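Long-range contact in PsaK (PDB 6SL5), which binds chlorophyll a and beta-carotene at the edge of the photosystem I core and probably passes excitation energy towards the reaction centre: residues S5-M10 with E74-Q78. Coordinates in Å, arbitrary orientation, origin at the centre of the assembly. Residue numbers count along the deposited sequence, not the author numbering.
Sequences SVRAIM and EWLAQ. With CLA (chlorophyll a), chain B.
Two membrane helices make up the PsaG/PsaK fold, and here the N-terminal start of helix 6-22 meets the C-terminal part of helix 57-81 beside a chlorophyll a pocket. Run the short axes of 6-10 and 74-78 at 133°, 11.2 Å apart; the nearest CA pair is Val6 and Trp75, at 7.0 Å. Ser5 is still outside the helix (phi/psi -120/-73); 74-78 is regular helix, Gln78 N to Glu74 O 2.7 Å. Trp75, chi1 m and chi2 129°, packs its indole against the first turn of helix 6-22. Val6 CA lies 3.9 Å from the centroid of the Trp75 six-membered ring, and Ile9 CD1, with chi1 at 115°, 4.2 Å from that centroid on the opposite face, both CH-pi contacts. Met10 SD lies 5.1 Å from the centroid of the Trp75 five-membered ring, an edge-on Met-aromatic contact; Met10 CE packs 3.4 Å from Trp75 CD1. Behind Met10 is the chlorophyll, whose OBD is 3.3 Å from Met10 CB. Trp75 NE1 comes within 3.1 Å of Val6 O, but the angle is poor; that carbonyl accepts Met10 N at 3.2 Å instead. No hydrogen bond joins the segments, so the direct contact rests on packing and CH-pi interactions around one indole.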
loop_
_atom_site.group_PDB
_atom_site.type_symbol
_atom_site.label_atom_id
_atom_site.label_comp_id
_atom_site.label_asym_id
_atom_site.label_seq_id
_atom_site.Cartn_x
_atom_site.Cartn_y
_atom_site.Cartn_z
ATOM N N SER K 5 -62.794 40.904 27.563
ATOM C CA SER K 5 -62.639 39.428 27.622
ATOM C C SER K 5 -61.161 39.098 27.856
ATOM O O SER K 5 -60.818 38.687 28.980
ATOM C CB SER K 5 -63.164 38.764 26.375
ATOM O OG SER K 5 -63.155 37.351 26.517
ATOM N N VAL K 6 -60.335 39.274 26.820
ATOM C CA VAL K 6 -58.861 39.042 26.905
ATOM C C VAL K 6 -58.249 40.058 27.879
ATOM O O VAL K 6 -57.261 39.721 28.531
ATOM C CB VAL K 6 -58.176 39.077 25.525
ATOM C CG1 VAL K 6 -58.582 37.887 24.666
ATOM C CG2 VAL K 6 -58.439 40.384 24.793
ATOM N N ARG K 7 -58.768 41.286 27.896
ATOM C CA ARG K 7 -58.257 42.358 28.793
ATOM C C ARG K 7 -58.443 41.969 30.266
ATOM O O ARG K 7 -57.536 42.270 31.065
ATOM C CB ARG K 7 -58.981 43.676 28.501
ATOM C CG ARG K 7 -58.399 44.461 27.334
ATOM C CD ARG K 7 -58.548 43.753 26.002
ATOM N NE ARG K 7 -58.044 44.560 24.901
ATOM C CZ ARG K 7 -58.229 44.281 23.617
ATOM N NH1 ARG K 7 -58.915 43.208 23.263
ATOM N NH2 ARG K 7 -57.730 45.078 22.689
ATOM N N ALA K 8 -59.541 41.282 30.598
ATOM C CA ALA K 8 -59.878 40.982 32.012
ATOM C C ALA K 8 -58.798 40.172 32.746
ATOM O O ALA K 8 -58.444 40.599 33.862
ATOM C CB ALA K 8 -61.214 40.281 32.070
ATOM N N ILE K 9 -58.255 39.088 32.178
ATOM C CA ILE K 9 -57.207 38.374 32.974
ATOM C C ILE K 9 -55.797 38.685 32.451
ATOM O O ILE K 9 -54.830 38.210 33.078
ATOM C CB ILE K 9 -57.479 36.869 33.201
ATOM C CG1 ILE K 9 -56.450 35.962 32.519
ATOM C CG2 ILE K 9 -58.921 36.494 32.888
ATOM C CD1 ILE K 9 -56.827 34.499 32.513
ATOM N N MET K 10 -55.677 39.435 31.350
ATOM C CA MET K 10 -54.319 39.849 30.906
ATOM C C MET K 10 -53.864 40.797 32.013
ATOM O O MET K 10 -52.705 40.710 32.461
ATOM C CB MET K 10 -54.369 40.626 29.588
ATOM C CG MET K 10 -53.004 41.007 29.056
ATOM S SD MET K 10 -52.017 39.574 28.571
ATOM C CE MET K 10 -52.822 39.137 27.032
ATOM N N GLU K 74 -51.786 31.358 28.530
ATOM C CA GLU K 74 -53.112 30.994 29.096
ATOM C C GLU K 74 -54.227 31.397 28.127
ATOM O O GLU K 74 -55.121 30.570 27.885
ATOM C CB GLU K 74 -53.346 31.752 30.403
ATOM C CG GLU K 74 -53.192 30.899 31.646
ATOM C CD GLU K 74 -53.275 31.665 32.954
ATOM O OE1 GLU K 74 -53.893 32.748 32.964
ATOM O OE2 GLU K 74 -52.716 31.179 33.957
ATOM N N TRP K 75 -54.147 32.607 27.566
ATOM C CA TRP K 75 -55.222 33.114 26.671
ATOM C C TRP K 75 -55.364 32.288 25.389
ATOM O O TRP K 75 -56.500 31.887 25.084
ATOM C CB TRP K 75 -54.963 34.587 26.338
ATOM C CG TRP K 75 -55.484 35.519 27.384
ATOM C CD1 TRP K 75 -54.817 36.536 28.002
ATOM C CD2 TRP K 75 -56.801 35.498 27.955
ATOM N NE1 TRP K 75 -55.633 37.153 28.910
ATOM C CE2 TRP K 75 -56.858 36.539 28.903
ATOM C CE3 TRP K 75 -57.936 34.710 27.753
ATOM C CZ2 TRP K 75 -58.013 36.806 29.636
ATOM C CZ3 TRP K 75 -59.069 34.967 28.490
ATOM C CH2 TRP K 75 -59.105 36.002 29.421
ATOM N N LEU K 76 -54.266 31.998 24.692
ATOM C CA LEU K 76 -54.363 31.184 23.449
ATOM C C LEU K 76 -54.867 29.782 23.805
ATOM O O LEU K 76 -55.799 29.296 23.135
ATOM C CB LEU K 76 -52.974 31.107 22.814
ATOM C CG LEU K 76 -52.168 32.399 22.887
ATOM C CD1 LEU K 76 -50.675 32.113 22.890
ATOM C CD2 LEU K 76 -52.552 33.348 21.766
ATOM N N ALA K 77 -54.275 29.176 24.839
ATOM C CA ALA K 77 -54.627 27.807 25.281
ATOM C C ALA K 77 -56.080 27.742 25.768
ATOM O O ALA K 77 -56.794 26.809 25.353
ATOM C CB ALA K 77 -53.670 27.365 26.361
ATOM N N GLN K 78 -56.508 28.704 26.593
ATOM C CA GLN K 78 -57.892 28.659 27.145
ATOM C C GLN K 78 -58.921 28.606 26.011
ATOM O O GLN K 78 -59.894 27.838 26.138
ATOM C CB GLN K 78 -58.147 29.854 28.066
ATOM C CG GLN K 78 -59.409 29.700 28.902
ATOM C CD GLN K 78 -59.539 30.773 29.954
ATOM O OE1 GLN K 78 -59.003 31.870 29.821
ATOM N NE2 GLN K 78 -60.263 30.460 31.018
HETATM MG MG CLA B . -49.258 44.024 25.312
HETATM C CHA CLA B . -52.147 44.429 27.129
HETATM C CHB CLA B . -47.706 46.471 27.177
HETATM C CHC CLA B . -46.475 43.443 23.651
HETATM C CHD CLA B . -50.845 41.530 23.434
HETATM N NA CLA B . -49.843 45.320 26.991
HETATM C C1A CLA B . -51.033 45.347 27.577
HETATM C C2A CLA B . -51.093 46.399 28.644
HETATM C C3A CLA B . -49.709 47.031 28.608
HETATM C C4A CLA B . -49.029 46.242 27.540
HETATM C CMA CLA B . -49.561 48.543 28.657
HETATM C CAA CLA B . -51.113 45.758 30.010
HETATM C CBA CLA B . -52.067 46.522 30.904
HETATM C CGA CLA B . -53.354 45.773 30.749
HETATM O O1A CLA B . -53.307 44.562 30.875
HETATM O O2A CLA B . -54.465 46.420 30.455
HETATM N NB CLA B . -47.397 44.812 25.409
HETATM C C1B CLA B . -46.948 45.821 26.204
HETATM C C2B CLA B . -45.588 46.121 25.915
HETATM C C3B CLA B . -45.276 45.266 24.929
HETATM C C4B CLA B . -46.413 44.439 24.604
HETATM C CMB CLA B . -44.712 47.158 26.553
HETATM C CAB CLA B . -43.978 45.174 24.289
HETATM C CBB CLA B . -42.773 44.609 24.990
HETATM N NC CLA B . -48.736 42.658 23.817
HETATM C C1C CLA B . -47.553 42.655 23.235
HETATM C C2C CLA B . -47.457 41.740 22.108
HETATM C C3C CLA B . -48.683 41.183 22.053
HETATM C C4C CLA B . -49.501 41.760 23.121
HETATM C CMC CLA B . -46.264 41.486 21.236
HETATM C CAC CLA B . -48.994 40.182 20.999
HETATM C CBC CLA B . -49.317 38.855 21.607
HETATM N ND CLA B . -51.007 43.112 25.231
HETATM C C1D CLA B . -51.587 42.166 24.453
HETATM C C2D CLA B . -52.988 41.962 24.814
HETATM C C3D CLA B . -53.179 42.843 25.853
HETATM C C4D CLA B . -51.996 43.516 26.101
HETATM C CMD CLA B . -54.142 41.122 24.358
HETATM C CAD CLA B . -54.191 43.283 26.774
HETATM O OBD CLA B . -55.138 42.609 27.128
HETATM C CBD CLA B . -53.587 44.381 27.582
HETATM C CGD CLA B . -54.291 45.636 27.169
HETATM O O1D CLA B . -55.290 46.007 27.746
HETATM O O2D CLA B . -53.851 46.369 26.155
HETATM C CED CLA B . -53.849 47.773 26.383
#